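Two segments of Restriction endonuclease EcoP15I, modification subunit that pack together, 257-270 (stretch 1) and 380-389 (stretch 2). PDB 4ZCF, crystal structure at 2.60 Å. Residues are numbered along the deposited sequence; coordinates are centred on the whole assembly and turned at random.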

# COMPACT_ATOMS: atom_id res chain seq x y z
N GLU A 257 5.51 -9.92 10.42
CA GLU A 257 6.00 -9.37 11.67
C GLU A 257 7.29 -8.56 11.50
O GLU A 257 8.17 -8.93 10.70
CB GLU A 257 6.32 -10.56 12.57
CG GLU A 257 6.43 -10.33 14.06
CD GLU A 257 6.71 -11.61 14.83
OE1 GLU A 257 6.73 -12.70 14.22
OE2 GLU A 257 6.90 -11.51 16.06
N TRP A 258 7.42 -7.47 12.30
CA TRP A 258 8.62 -6.64 12.40
C TRP A 258 9.11 -6.69 13.81
O TRP A 258 8.40 -6.28 14.74
CB TRP A 258 8.40 -5.19 11.95
CG TRP A 258 8.35 -4.98 10.46
CD1 TRP A 258 8.64 -5.88 9.48
CD2 TRP A 258 7.94 -3.78 9.79
NE1 TRP A 258 8.46 -5.31 8.24
CE2 TRP A 258 8.06 -4.01 8.40
CE3 TRP A 258 7.49 -2.52 10.23
CZ2 TRP A 258 7.72 -3.04 7.45
CZ3 TRP A 258 7.17 -1.56 9.28
CH2 TRP A 258 7.28 -1.83 7.91
N LYS A 259 10.29 -7.27 14.00
CA LYS A 259 10.90 -7.38 15.32
C LYS A 259 12.40 -7.19 15.24
O LYS A 259 13.00 -7.52 14.22
CB LYS A 259 10.59 -8.73 16.01
CG LYS A 259 9.15 -8.94 16.50
CD LYS A 259 8.72 -8.01 17.65
CE LYS A 259 7.43 -8.44 18.33
NZ LYS A 259 6.26 -8.46 17.41
N SER A 260 12.99 -6.66 16.31
CA SER A 260 14.42 -6.52 16.51
C SER A 260 14.80 -7.59 17.57
O SER A 260 14.13 -7.69 18.61
CB SER A 260 14.77 -5.12 17.01
OG SER A 260 16.11 -5.01 17.47
N ASN A 261 15.83 -8.42 17.27
CA ASN A 261 16.32 -9.43 18.22
C ASN A 261 17.57 -8.95 18.99
O ASN A 261 18.01 -9.64 19.91
CB ASN A 261 16.53 -10.80 17.56
CG ASN A 261 16.21 -11.98 18.48
OD1 ASN A 261 16.25 -11.88 19.72
ND2 ASN A 261 15.86 -13.11 17.89
N ILE A 262 18.12 -7.77 18.62
CA ILE A 262 19.28 -7.20 19.30
C ILE A 262 19.03 -5.86 20.02
O ILE A 262 19.69 -4.86 19.73
CB ILE A 262 20.62 -7.28 18.50
CG1 ILE A 262 20.45 -6.95 16.98
CG2 ILE A 262 21.30 -8.64 18.71
CD1 ILE A 262 20.75 -5.47 16.58
N SER A 263 18.07 -5.86 20.99
CA SER A 263 17.72 -4.69 21.81
C SER A 263 18.82 -4.39 22.80
O SER A 263 19.48 -5.31 23.29
CB SER A 263 16.43 -4.92 22.60
OG SER A 263 15.46 -5.65 21.87
N ASP A 264 18.97 -3.10 23.15
CA ASP A 264 19.95 -2.62 24.11
C ASP A 264 19.62 -3.08 25.53
O ASP A 264 20.53 -3.53 26.22
CB ASP A 264 20.08 -1.09 24.02
CG ASP A 264 20.47 -0.60 22.64
OD1 ASP A 264 21.41 -1.19 22.04
OD2 ASP A 264 19.85 0.37 22.16
N VAL A 265 18.33 -2.98 25.96
CA VAL A 265 17.88 -3.42 27.29
C VAL A 265 18.00 -4.94 27.43
O VAL A 265 18.57 -5.40 28.41
CB VAL A 265 16.47 -2.90 27.71
CG1 VAL A 265 16.05 -3.43 29.09
CG2 VAL A 265 16.43 -1.39 27.71
N LYS A 266 17.50 -5.69 26.43
CA LYS A 266 17.54 -7.15 26.37
C LYS A 266 18.99 -7.67 26.50
O LYS A 266 19.23 -8.59 27.30
CB LYS A 266 16.90 -7.64 25.05
CG LYS A 266 17.12 -9.11 24.71
CD LYS A 266 17.63 -9.24 23.31
CE LYS A 266 18.37 -10.52 23.11
NZ LYS A 266 19.40 -10.37 22.05
N ASN A 267 19.93 -7.06 25.72
CA ASN A 267 21.36 -7.39 25.71
C ASN A 267 22.03 -7.13 27.07
O ASN A 267 22.88 -7.92 27.48
CB ASN A 267 22.11 -6.66 24.61
CG ASN A 267 21.93 -7.18 23.21
OD1 ASN A 267 21.75 -8.38 22.98
ND2 ASN A 267 22.09 -6.29 22.21
N LEU A 268 21.62 -6.06 27.76
CA LEU A 268 22.14 -5.66 29.07
C LEU A 268 21.77 -6.70 30.13
O LEU A 268 22.63 -7.10 30.91
CB LEU A 268 21.57 -4.27 29.44
CG LEU A 268 21.79 -3.74 30.86
CD1 LEU A 268 23.12 -3.03 30.99
CD2 LEU A 268 20.67 -2.80 31.27
N LEU A 269 20.49 -7.12 30.15
CA LEU A 269 19.93 -8.10 31.09
C LEU A 269 20.52 -9.49 30.90
O LEU A 269 20.76 -10.15 31.89
CB LEU A 269 18.40 -8.14 30.99
CG LEU A 269 17.60 -7.31 32.00
CD1 LEU A 269 17.57 -5.86 31.59
CD2 LEU A 269 16.15 -7.77 32.05
N VAL A 270 20.74 -9.93 29.64
CA VAL A 270 21.36 -11.25 29.40
C VAL A 270 22.81 -11.26 29.94
O VAL A 270 23.25 -12.25 30.52
CB VAL A 270 21.21 -11.80 27.94
CG1 VAL A 270 21.80 -10.85 26.91
CG2 VAL A 270 21.82 -13.18 27.80
N TYR A 380 11.70 -15.68 29.72
CA TYR A 380 13.08 -15.19 29.89
C TYR A 380 13.37 -13.96 29.04
O TYR A 380 13.03 -13.93 27.86
CB TYR A 380 14.08 -16.28 29.51
CG TYR A 380 14.26 -17.36 30.55
CD1 TYR A 380 13.45 -18.49 30.56
CD2 TYR A 380 15.28 -17.29 31.50
CE1 TYR A 380 13.64 -19.52 31.48
CE2 TYR A 380 15.46 -18.29 32.45
CZ TYR A 380 14.66 -19.41 32.42
OH TYR A 380 14.86 -20.42 33.34
N ALA A 381 14.09 -13.01 29.62
CA ALA A 381 14.53 -11.76 29.00
C ALA A 381 15.30 -11.92 27.66
O ALA A 381 15.27 -11.01 26.82
CB ALA A 381 15.37 -10.98 29.99
N LYS A 382 16.02 -13.05 27.47
CA LYS A 382 16.81 -13.35 26.28
C LYS A 382 15.91 -13.56 25.06
O LYS A 382 16.35 -13.30 23.93
CB LYS A 382 17.71 -14.58 26.51
CG LYS A 382 16.98 -15.88 26.85
CD LYS A 382 17.97 -17.01 27.02
CE LYS A 382 17.38 -18.24 27.69
NZ LYS A 382 16.32 -18.87 26.86
N ASP A 383 14.66 -14.02 25.31
CA ASP A 383 13.62 -14.30 24.33
C ASP A 383 12.77 -13.07 23.96
O ASP A 383 11.78 -13.22 23.24
CB ASP A 383 12.76 -15.50 24.78
CG ASP A 383 13.50 -16.82 24.66
OD1 ASP A 383 14.03 -17.10 23.57
OD2 ASP A 383 13.58 -17.55 25.66
N TYR A 384 13.18 -11.86 24.40
CA TYR A 384 12.52 -10.58 24.15
C TYR A 384 12.83 -10.08 22.73
O TYR A 384 13.99 -10.07 22.29
CB TYR A 384 12.90 -9.52 25.20
CG TYR A 384 12.34 -8.14 24.90
CD1 TYR A 384 10.97 -7.89 24.99
CD2 TYR A 384 13.17 -7.10 24.51
CE1 TYR A 384 10.45 -6.63 24.68
CE2 TYR A 384 12.66 -5.84 24.18
CZ TYR A 384 11.29 -5.62 24.26
OH TYR A 384 10.77 -4.39 23.95
N LYS A 385 11.76 -9.68 22.04
CA LYS A 385 11.78 -9.18 20.67
C LYS A 385 11.12 -7.83 20.67
O LYS A 385 10.01 -7.70 21.17
CB LYS A 385 11.08 -10.19 19.74
CG LYS A 385 11.81 -11.55 19.67
CD LYS A 385 11.91 -12.12 18.25
CE LYS A 385 12.88 -11.40 17.33
NZ LYS A 385 13.08 -12.12 16.04
N GLN A 386 11.83 -6.79 20.21
CA GLN A 386 11.36 -5.40 20.23
C GLN A 386 10.52 -5.12 19.01
O GLN A 386 10.98 -5.31 17.89
CB GLN A 386 12.55 -4.42 20.34
CG GLN A 386 12.24 -2.91 20.35
CD GLN A 386 11.53 -2.41 21.58
OE1 GLN A 386 10.38 -1.95 21.52
NE2 GLN A 386 12.20 -2.47 22.73
N LYS A 387 9.27 -4.69 19.25
CA LYS A 387 8.27 -4.31 18.24
C LYS A 387 8.42 -2.82 17.83
O LYS A 387 9.11 -2.03 18.52
CB LYS A 387 6.85 -4.51 18.82
CG LYS A 387 6.50 -3.50 19.91
CD LYS A 387 5.17 -3.75 20.56
CE LYS A 387 4.80 -2.58 21.43
NZ LYS A 387 4.29 -3.01 22.76
N LEU A 388 7.69 -2.41 16.78
CA LEU A 388 7.66 -1.02 16.40
C LEU A 388 6.38 -0.40 16.97
O LEU A 388 5.30 -0.63 16.46
CB LEU A 388 7.73 -0.87 14.86
CG LEU A 388 7.57 0.51 14.23
CD1 LEU A 388 8.64 1.51 14.73
CD2 LEU A 388 7.61 0.40 12.75
N SER A 389 6.49 0.35 18.08
CA SER A 389 5.36 1.05 18.67
C SER A 389 4.95 2.25 17.75
O SER A 389 5.81 2.81 17.08
CB SER A 389 5.68 1.49 20.10
OG SER A 389 4.82 2.55 20.50
O HOH W 1 6.56 -4.41 15.18
O HOH W 2 15.17 -8.02 21.26

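Stretch 2 runs antiparallel to stretch 1, and its first half meets a helix while its second half meets an extended loop. The contact begins at Ala-381, in a short 3-10 segment. Its CB points toward the helix and meets Leu-269 CD2 at 3.9 Å; a methyl group is all this residue offers, and the helix backbone comes close, with Lys-266 and Ala-381 CA atoms 6.1 Å apart. The aliphatic part of Lys-266 lies along the same segment, its CG 3.4 Å from Ala-381 O and its CE 3.5 Å from Lys-382 O. The amine at its end is satisfied within its own stretch, where Lys-266 NZ donates to Asn-261 O at 2.7 Å and to Asn-267 OD1 at 3.2 Å. A lysine can thus pack by its chain while spending its charge at home.

Tyr-384 follows, buried, with the edge of its ring against Lys-266: CD2 lies 3.8 Å from Lys-266 CB. Its carbonyl is served by a water that donates to Tyr-384 O (2.6 Å) and Ser-260 O (2.9 Å) and accepts from Ser-263 OG (2.5 Å), filling the gap where the chains turn apart.

Lys-385 covers stretch 1 with its aliphatic chain, CE reaching 3.8 Å from Lys-259 CB and 3.5 Å from Asn-261 ND2.

Gln-386 is the backbone anchor. Ser-260 N donates to Gln-386 O and Gln-386 N to Ser-260 O, each at 2.9 Å and nearly straight, making a single antiparallel bridge. A CA-H...O contact from Lys-259 CA to Gln-386 O, 3.3 Å, supplements it.

Past the bridge, Lys-259 CE packs on Lys-387 CB at 4.0 Å. A second water then links the chains, 2.7 Å from Trp-258 O and accepting from Leu-388 N (2.8 Å), while Leu-388 CD2 meets the indole edge at Trp-258 CE3, 3.9 Å away.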